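Local coordinates for protein extracellular invertase (Aspergillus kawachii, PDB 5XH8) that hydrolyses the beta-fructofuranoside bond of sucrose and, with high transfructosylation activity, transfers fructosyl groups to build fructooligosaccharides such as 1-kestose, at residues L371-E375 and I416-T422; V87-D93 and K150-P155; L17-F23 and N362-W366. The contacts are given in a common frame with arbitrary orientation. Numbering follows the deposited sequence.

Contact 1 (L371-E375 and I416-T422)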
loop_
_atom_site.group_PDB
_atom_site.type_symbol
_atom_site.label_atom_id
_atom_site.label_comp_id
_atom_site.label_asym_id
_atom_site.label_seq_id
_atom_site.Cartn_x
_atom_site.Cartn_y
_atom_site.Cartn_z
ATOM N N LEU A 371 -5.433 26.317 21.011
ATOM C CA LEU A 371 -6.022 26.910 22.216
ATOM C C LEU A 371 -5.299 26.417 23.482
ATOM O O LEU A 371 -4.402 25.551 23.426
ATOM C CB LEU A 371 -7.514 26.615 22.255
ATOM C CG LEU A 371 -8.274 27.128 21.023
ATOM C CD1 LEU A 371 -9.763 26.847 21.187
ATOM C CD2 LEU A 371 -8.033 28.614 20.805
ATOM N N LEU A 372 -5.640 27.013 24.623
ATOM C CA LEU A 372 -5.026 26.642 25.885
ATOM C C LEU A 372 -5.271 25.131 26.151
ATOM O O LEU A 372 -6.340 24.615 25.829
ATOM C CB LEU A 372 -5.648 27.434 27.049
ATOM C CG LEU A 372 -5.572 28.965 27.019
ATOM C CD1 LEU A 372 -6.505 29.513 28.090
ATOM C CD2 LEU A 372 -4.130 29.419 27.182
ATOM N N PRO A 373 -4.289 24.434 26.734
ATOM C CA PRO A 373 -4.538 23.036 27.072
ATOM C C PRO A 373 -5.721 22.956 28.015
ATOM O O PRO A 373 -5.816 23.785 28.944
ATOM C CB PRO A 373 -3.254 22.606 27.789
ATOM C CG PRO A 373 -2.600 23.878 28.237
ATOM C CD PRO A 373 -2.968 24.891 27.192
ATOM N N ARG A 374 -6.609 21.987 27.789
ATOM C CA ARG A 374 -7.807 21.828 28.607
ATOM C C ARG A 374 -7.822 20.445 29.288
ATOM O O ARG A 374 -7.537 19.418 28.650
ATOM C CB ARG A 374 -9.058 22.002 27.772
ATOM C CG ARG A 374 -9.236 23.414 27.263
ATOM C CD ARG A 374 -10.341 23.595 26.254
ATOM N NE ARG A 374 -10.323 24.993 25.801
ATOM C CZ ARG A 374 -11.082 25.512 24.842
ATOM N NH1 ARG A 374 -11.956 24.777 24.174
ATOM N NH2 ARG A 374 -10.953 26.795 24.554
ATOM N N GLU A 375 -8.116 20.456 30.591
ATOM C CA GLU A 375 -8.435 19.249 31.357
ATOM C C GLU A 375 -9.866 18.842 31.061
ATOM O O GLU A 375 -10.774 19.685 31.075
ATOM C CB GLU A 375 -8.226 19.470 32.874
ATOM C CG GLU A 375 -6.771 19.500 33.259
ATOM C CD GLU A 375 -6.544 19.818 34.724
ATOM O OE1 GLU A 375 -7.453 19.543 35.501
ATOM O OE2 GLU A 375 -5.455 20.305 35.109
ATOM N N ILE A 416 -14.967 20.848 31.169
ATOM C CA ILE A 416 -13.960 21.480 30.315
ATOM C C ILE A 416 -13.391 22.659 31.100
ATOM O O ILE A 416 -14.118 23.602 31.385
ATOM C CB ILE A 416 -14.592 21.995 28.977
ATOM C CG1 ILE A 416 -15.353 20.874 28.253
ATOM C CG2 ILE A 416 -13.512 22.604 28.078
ATOM C CD1 ILE A 416 -16.206 21.315 27.097
ATOM N N SER A 417 -12.105 22.614 31.443
ATOM C CA SER A 417 -11.451 23.707 32.140
ATOM C C SER A 417 -10.012 23.874 31.642
ATOM O O SER A 417 -9.430 22.952 31.081
ATOM C CB SER A 417 -11.442 23.439 33.652
ATOM O OG SER A 417 -10.762 22.220 33.898
ATOM N N ILE A 418 -9.439 25.046 31.871
ATOM C CA ILE A 418 -8.067 25.320 31.479
ATOM C C ILE A 418 -7.177 24.434 32.341
ATOM O O ILE A 418 -7.380 24.355 33.530
ATOM C CB ILE A 418 -7.705 26.799 31.745
ATOM C CG1 ILE A 418 -8.605 27.732 30.923
ATOM C CG2 ILE A 418 -6.231 27.056 31.442
ATOM C CD1 ILE A 418 -8.580 29.174 31.372
ATOM N N ALA A 419 -6.190 23.773 31.767
ATOM C CA ALA A 419 -5.304 22.942 32.576
ATOM C C ALA A 419 -4.725 23.743 33.747
ATOM O O ALA A 419 -4.353 24.928 33.596
ATOM C CB ALA A 419 -4.192 22.366 31.735
ATOM N N ARG A 420 -4.627 23.086 34.901
ATOM C CA ARG A 420 -4.459 23.813 36.165
ATOM C C ARG A 420 -3.234 24.706 36.193
ATOM O O ARG A 420 -3.339 25.874 36.607
ATOM C CB ARG A 420 -4.532 22.890 37.388
ATOM C CG ARG A 420 -3.380 21.906 37.564
ATOM C CD ARG A 420 -3.758 20.781 38.528
ATOM N NE ARG A 420 -4.946 20.078 38.040
ATOM C CZ ARG A 420 -5.616 19.133 38.707
ATOM N NH1 ARG A 420 -5.201 18.711 39.901
ATOM N NH2 ARG A 420 -6.690 18.598 38.165
ATOM N N GLU A 421 -2.106 24.190 35.703
ATOM C CA GLU A 421 -0.844 24.913 35.761
ATOM C C GLU A 421 -0.813 26.112 34.798
ATOM O O GLU A 421 -0.211 27.160 35.100
ATOM C CB GLU A 421 0.326 24.003 35.463
ATOM C CG GLU A 421 0.396 22.763 36.343
ATOM C CD GLU A 421 -0.223 21.512 35.722
ATOM O OE1 GLU A 421 -1.204 21.618 34.952
ATOM O OE2 GLU A 421 0.259 20.402 36.031
ATOM N N THR A 422 -1.461 25.946 33.647
ATOM C CA THR A 422 -1.630 27.032 32.695
ATOM C C THR A 422 -2.549 28.123 33.255
ATOM O O THR A 422 -2.261 29.308 33.087
ATOM C CB THR A 422 -2.157 26.509 31.347
ATOM O OG1 THR A 422 -1.116 25.753 30.735
ATOM C CG2 THR A 422 -2.557 27.648 30.420
HETATM O O HOH W 1 -12.209 19.877 33.623
#
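Two antiparallel strands of the GH32 beta-propeller, 366-385 and 408-418, pair here where the second runs out into helix 420-426. Glu-375 and Ser-417 form the hydrogen-bonded pair: Glu-375 N reaches Ser-417 O at 2.9 Å and Ser-417 N reaches Glu-375 O at 3.2 Å. Next comes the non-hydrogen-bonded pair Arg-374/Ile-418, and past it Ala-419 N donates to Pro-373 O at 2.8 Å. Ala-419 is the N-cap residue, so the pairing leads straight into the helix.

Between the two segments, Glu-375 does most of the polar work. Chi1 in m and chi2 in t lift its carboxylate off the face it shares with Ser-417, up to the helix start, where OE2 accepts from the backbone N of Arg-420 at 2.9 Å; it also has a salt bridge to Arg-341. Arg-420, with chi1 and chi3 both p, curls back to meet it. Arg-374 is instead extended, t at chi2 and chi3, passing its CD 3.8 Å from Ile-416 CG2 and sending its guanidinium to Glu-552 and Asp-313; Glu-552 belongs to strand 550-555 of the C-terminal domain. Leu-372 CD1 packs on Ile-418 CD1 at 3.9 Å, and Pro-373 CB lies 4.1 Å from Ala-419 CB. The Glu-375/Arg-420 salt bridge is bidentate: NH2 to OE1 at 2.9 Å, NE to OE2 at 3.0 Å.

Contact 2 (V87-D93 and K150-P155)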
loop_
_atom_site.group_PDB
_atom_site.type_symbol
_atom_site.label_atom_id
_atom_site.label_comp_id
_atom_site.label_asym_id
_atom_site.label_seq_id
_atom_site.Cartn_x
_atom_site.Cartn_y
_atom_site.Cartn_z
ATOM N N VAL A 87 8.611 14.675 7.897
ATOM C CA VAL A 87 8.205 15.394 6.708
ATOM C C VAL A 87 7.778 14.406 5.641
ATOM O O VAL A 87 8.223 13.262 5.654
ATOM C CB VAL A 87 9.342 16.318 6.163
ATOM C CG1 VAL A 87 9.641 17.457 7.140
ATOM C CG2 VAL A 87 10.629 15.557 5.852
ATOM N N PRO A 88 6.964 14.860 4.671
ATOM C CA PRO A 88 6.615 14.013 3.526
ATOM C C PRO A 88 7.786 13.784 2.576
ATOM O O PRO A 88 8.834 14.396 2.747
ATOM C CB PRO A 88 5.510 14.818 2.827
ATOM C CG PRO A 88 5.805 16.238 3.178
ATOM C CD PRO A 88 6.374 16.210 4.567
ATOM N N GLY A 89 7.593 12.932 1.575
ATOM C CA GLY A 89 8.628 12.647 0.576
ATOM C C GLY A 89 9.232 11.253 0.709
ATOM O O GLY A 89 10.117 10.924 -0.030
ATOM N N GLY A 90 8.749 10.427 1.636
ATOM C CA GLY A 90 9.170 9.015 1.713
ATOM C C GLY A 90 8.469 8.151 0.680
ATOM O O GLY A 90 7.623 8.619 -0.093
ATOM N N ILE A 91 8.769 6.863 0.736
ATOM C CA ILE A 91 8.153 5.879 -0.120
ATOM C C ILE A 91 6.631 5.770 0.165
ATOM O O ILE A 91 5.804 5.653 -0.774
ATOM C CB ILE A 91 8.833 4.509 0.064
ATOM C CG1 ILE A 91 10.329 4.568 -0.352
ATOM C CG2 ILE A 91 8.086 3.415 -0.677
ATOM C CD1 ILE A 91 10.583 4.657 -1.834
ATOM N N ASN A 92 6.269 5.793 1.442
ATOM C CA ASN A 92 4.852 5.606 1.835
ATOM C C ASN A 92 4.063 6.892 1.819
ATOM O O ASN A 92 2.826 6.852 1.695
ATOM C CB ASN A 92 4.735 5.003 3.216
ATOM C CG ASN A 92 5.464 3.669 3.361
ATOM O OD1 ASN A 92 5.787 2.974 2.376
ATOM N ND2 ASN A 92 5.699 3.294 4.617
ATOM N N ASP A 93 4.760 8.020 1.978
ATOM C CA ASP A 93 4.118 9.340 2.107
ATOM C C ASP A 93 4.731 10.365 1.134
ATOM O O ASP A 93 5.170 11.434 1.554
ATOM C CB ASP A 93 4.186 9.839 3.560
ATOM C CG ASP A 93 5.590 9.808 4.155
ATOM O OD1 ASP A 93 6.575 9.555 3.434
ATOM O OD2 ASP A 93 5.691 10.043 5.378
ATOM N N LYS A 150 11.106 7.169 9.912
ATOM C CA LYS A 150 10.147 6.254 9.310
ATOM C C LYS A 150 10.721 4.854 9.272
ATOM O O LYS A 150 11.865 4.679 8.892
ATOM C CB LYS A 150 9.800 6.708 7.906
ATOM C CG LYS A 150 9.137 8.086 7.889
ATOM C CD LYS A 150 9.158 8.669 6.490
ATOM C CE LYS A 150 8.706 10.114 6.481
ATOM N NZ LYS A 150 8.679 10.632 5.088
ATOM N N LEU A 151 9.943 3.863 9.685
ATOM C CA LEU A 151 10.368 2.482 9.499
ATOM C C LEU A 151 10.487 2.220 7.996
ATOM O O LEU A 151 9.642 2.681 7.201
ATOM C CB LEU A 151 9.369 1.486 10.117
ATOM C CG LEU A 151 9.171 1.482 11.629
ATOM C CD1 LEU A 151 8.468 0.188 12.010
ATOM C CD2 LEU A 151 10.484 1.635 12.404
ATOM N N ASP A 152 11.539 1.493 7.627
ATOM C CA ASP A 152 11.875 1.226 6.250
ATOM C C ASP A 152 11.084 0.031 5.754
ATOM O O ASP A 152 11.606 -1.042 5.511
ATOM C CB ASP A 152 13.390 1.029 6.115
ATOM C CG ASP A 152 13.868 1.118 4.677
ATOM O OD1 ASP A 152 13.128 1.573 3.796
ATOM O OD2 ASP A 152 15.009 0.725 4.412
ATOM N N GLN A 153 9.795 0.262 5.578
ATOM C CA GLN A 153 8.872 -0.746 5.151
ATOM C C GLN A 153 7.571 -0.049 4.766
ATOM O O GLN A 153 7.394 1.141 5.022
ATOM C CB GLN A 153 8.620 -1.766 6.259
ATOM C CG GLN A 153 8.020 -1.146 7.513
ATOM C CD GLN A 153 7.237 -2.140 8.298
ATOM O OE1 GLN A 153 7.809 -2.939 9.000
ATOM N NE2 GLN A 153 5.928 -2.134 8.143
ATOM N N GLY A 154 6.667 -0.818 4.174
ATOM C CA GLY A 154 5.371 -0.310 3.774
ATOM C C GLY A 154 4.463 0.006 4.947
ATOM O O GLY A 154 4.807 -0.273 6.106
ATOM N N PRO A 155 3.292 0.602 4.652
ATOM C CA PRO A 155 2.308 0.883 5.685
ATOM C C PRO A 155 1.872 -0.392 6.441
ATOM O O PRO A 155 1.783 -1.488 5.857
ATOM C CB PRO A 155 1.122 1.462 4.917
ATOM C CG PRO A 155 1.315 1.025 3.490
ATOM C CD PRO A 155 2.797 0.911 3.296
#
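This is a polar contact between two surface loops at the edge of the catalytic domain, its centre about 30 Å from the centre of the chain, with two anchor points and little apolar packing. The loop 87-93 leads into strand 96-103, while 150-155 leaves strand 149-150.

The first anchor is Lys-150. Its side chain is t from chi2 to chi4 and reaches straight across to the other loop, where NZ donates to Val-87 O at 2.7 Å and forms a salt bridge with Asp-93, 2.9 Å to OD1 and a weak 3.1 Å to OD2. Asp-93 OD2 is also held by the hydroxyl of Tyr-115. Within its own loop, Asp-93 OD1 takes a weak hydrogen bond from Gly-90 N at 3.0 Å, and Gly-89 N donates to Asp-93 O at 2.8 Å, so the turn closes on itself just where the lysine docks. A CB on Gly-90 would run into both Lys-150 NZ and Asp-93 OD1.

In the fold, strands 96-103 and 149-150 are the two outermost strands of a four-stranded antiparallel sheet, one blade of the GH32 propeller, and the two loops meet across that blade.

Asn-92 makes the second anchor: its ND2 donates to Gln-153 O at 2.8 Å, and its OD1 lies 3.7 Å from Pro-155 CD. The dimer adds to this end, for Asn-92 OD1 hydrogen-bonds the hydroxyl of Tyr-120 of the second subunit. A glycerol, probably from the crystallisation liquor, is bound by the backbone N atoms of Ile-91 and Asn-92.

Contact 3 (L17-F23 and N362-W366)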
loop_
_atom_site.group_PDB
_atom_site.type_symbol
_atom_site.label_atom_id
_atom_site.label_comp_id
_atom_site.label_asym_id
_atom_site.label_seq_id
_atom_site.Cartn_x
_atom_site.Cartn_y
_atom_site.Cartn_z
ATOM N N LEU A 17 1.359 46.257 3.173
ATOM C CA LEU A 17 2.558 46.392 4.021
ATOM C C LEU A 17 3.624 45.342 3.662
ATOM O O LEU A 17 3.311 44.370 2.983
ATOM C CB LEU A 17 2.186 46.313 5.503
ATOM C CG LEU A 17 1.331 47.475 6.036
ATOM C CD1 LEU A 17 0.759 47.144 7.401
ATOM C CD2 LEU A 17 2.156 48.752 6.117
ATOM N N PRO A 18 4.886 45.555 4.087
ATOM C CA PRO A 18 5.922 44.566 3.827
ATOM C C PRO A 18 5.688 43.234 4.538
ATOM O O PRO A 18 4.951 43.157 5.535
ATOM C CB PRO A 18 7.203 45.211 4.381
ATOM C CG PRO A 18 6.903 46.664 4.470
ATOM C CD PRO A 18 5.435 46.765 4.730
ATOM N N ASN A 19 6.334 42.213 3.997
ATOM C CA ASN A 19 6.315 40.866 4.571
ATOM C C ASN A 19 6.882 40.913 5.966
ATOM O O ASN A 19 7.898 41.557 6.184
ATOM C CB ASN A 19 7.178 39.923 3.749
ATOM C CG ASN A 19 6.578 39.628 2.398
ATOM O OD1 ASN A 19 5.403 39.870 2.154
ATOM N ND2 ASN A 19 7.393 39.101 1.508
ATOM N N GLY A 20 6.206 40.272 6.913
ATOM C CA GLY A 20 6.713 40.227 8.288
ATOM C C GLY A 20 6.416 41.434 9.155
ATOM O O GLY A 20 6.658 41.374 10.350
ATOM N N SER A 21 5.854 42.518 8.583
ATOM C CA SER A 21 5.706 43.778 9.305
ATOM C C SER A 21 4.644 43.678 10.393
ATOM O O SER A 21 4.720 44.396 11.378
ATOM C CB SER A 21 5.398 44.937 8.327
ATOM O OG SER A 21 4.138 44.757 7.698
ATOM N N LEU A 22 3.684 42.760 10.242
ATOM C CA LEU A 22 2.654 42.538 11.249
ATOM C C LEU A 22 2.858 41.253 12.091
ATOM O O LEU A 22 1.907 40.731 12.664
ATOM C CB LEU A 22 1.285 42.530 10.594
ATOM C CG LEU A 22 0.858 43.766 9.772
ATOM C CD1 LEU A 22 -0.513 43.526 9.184
ATOM C CD2 LEU A 22 0.845 45.033 10.627
ATOM N N PHE A 23 4.093 40.792 12.230
ATOM C CA PHE A 23 4.365 39.556 12.975
ATOM C C PHE A 23 3.856 39.618 14.420
ATOM O O PHE A 23 3.147 38.712 14.869
ATOM C CB PHE A 23 5.860 39.224 12.937
ATOM C CG PHE A 23 6.203 37.923 13.593
ATOM C CD1 PHE A 23 6.024 36.717 12.918
ATOM C CD2 PHE A 23 6.710 37.894 14.887
ATOM C CE1 PHE A 23 6.340 35.493 13.537
ATOM C CE2 PHE A 23 7.013 36.677 15.513
ATOM C CZ PHE A 23 6.830 35.478 14.823
ATOM N N ASN A 362 1.149 37.211 4.392
ATOM C CA ASN A 362 2.584 37.486 4.246
ATOM C C ASN A 362 3.072 38.548 5.213
ATOM O O ASN A 362 4.220 38.499 5.634
ATOM C CB ASN A 362 2.937 37.892 2.823
ATOM C CG ASN A 362 2.707 36.771 1.830
ATOM O OD1 ASN A 362 2.588 35.602 2.195
ATOM N ND2 ASN A 362 2.633 37.128 0.577
ATOM N N GLN A 363 2.181 39.463 5.583
ATOM C CA GLN A 363 2.492 40.522 6.550
ATOM C C GLN A 363 2.578 39.939 7.955
ATOM O O GLN A 363 3.493 40.245 8.720
ATOM C CB GLN A 363 1.415 41.618 6.490
ATOM C CG GLN A 363 1.456 42.450 5.208
ATOM C CD GLN A 363 0.920 41.726 3.983
ATOM O OE1 GLN A 363 0.045 40.851 4.063
ATOM N NE2 GLN A 363 1.428 42.106 2.833
ATOM N N GLN A 364 1.619 39.091 8.299
ATOM C CA GLN A 364 1.622 38.471 9.615
ATOM C C GLN A 364 2.765 37.455 9.726
ATOM O O GLN A 364 3.440 37.397 10.738
ATOM C CB GLN A 364 0.263 37.835 9.910
ATOM C CG GLN A 364 0.132 37.348 11.336
ATOM C CD GLN A 364 -1.307 37.140 11.738
ATOM O OE1 GLN A 364 -1.876 37.938 12.479
ATOM N NE2 GLN A 364 -1.910 36.053 11.239
ATOM N N ASN A 365 2.995 36.685 8.672
ATOM C CA ASN A 365 4.013 35.651 8.667
ATOM C C ASN A 365 3.784 34.547 9.720
ATOM O O ASN A 365 4.731 33.863 10.107
ATOM C CB ASN A 365 5.426 36.236 8.803
ATOM C CG ASN A 365 6.513 35.236 8.408
ATOM O OD1 ASN A 365 6.313 34.409 7.544
ATOM N ND2 ASN A 365 7.644 35.292 9.072
ATOM N N TRP A 366 2.537 34.389 10.168
ATOM C CA TRP A 366 2.099 33.207 10.901
ATOM C C TRP A 366 0.590 33.103 10.729
ATOM O O TRP A 366 -0.077 34.077 10.363
ATOM C CB TRP A 366 2.462 33.244 12.393
ATOM C CG TRP A 366 1.861 34.416 13.165
ATOM C CD1 TRP A 366 2.408 35.665 13.307
ATOM C CD2 TRP A 366 0.607 34.447 13.879
ATOM N NE1 TRP A 366 1.581 36.466 14.064
ATOM C CE2 TRP A 366 0.465 35.757 14.416
ATOM C CE3 TRP A 366 -0.396 33.506 14.124
ATOM C CZ2 TRP A 366 -0.641 36.146 15.169
ATOM C CZ3 TRP A 366 -1.489 33.885 14.909
ATOM C CH2 TRP A 366 -1.607 35.207 15.405
HETATM O O HOH W 2 0.019 39.303 14.265
#
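Trp-366 directs the edge of its indole at the face of the Phe-23 ring, a T-shaped stack with the Phe-23 ring and the indole five-membered ring 5.3 Å apart between centroids and their planes at 83°. The same indole donates from Trp-366 NE1 to Phe-23 O at 2.9 Å, and Arg-27 makes a cation-pi contact with it. Water 2 bridges Leu-22 O and Gln-364 OE1, 2.9 Å from each.

Two overlapping turns, type II from Pro-18 to Ser-21 and type I from Gly-20 to Phe-23, wrap the N-terminal segment around the end of helix 361-364, just before the strand 366-385 of the beta-propeller. Their backbone takes up helix-end carbonyls: Gly-20 N donates to Asn-362 O at 3.0 Å and Leu-22 N to Gln-363 O at 2.9 Å. Gln-363 folds at chi2 (p), and its NE2 donates to Leu-17 O, just ahead of the first turn, at 2.9 Å.

From the N terminus, residues 17-23 come first and wait until 362-366 before contact 3 closes a loop of 338 residues, fastening the N-terminal segment to the helix that precedes strand 366-385. Contact 2 opens and closes within that span, joining the loop that enters the first strand of one propeller blade to the loop that leaves its last strand. Contact 1 opens five residues after contact 3 has closed and shuts a loop of 40 residues, joining strand 366-385 to the end of strand 408-418 and the start of helix 420-426; it is in series with the other two, and none cross. Contacts 1 and 3 come within about 10 Å at their nearest atoms, contacts 2 and 3 about 17 Å.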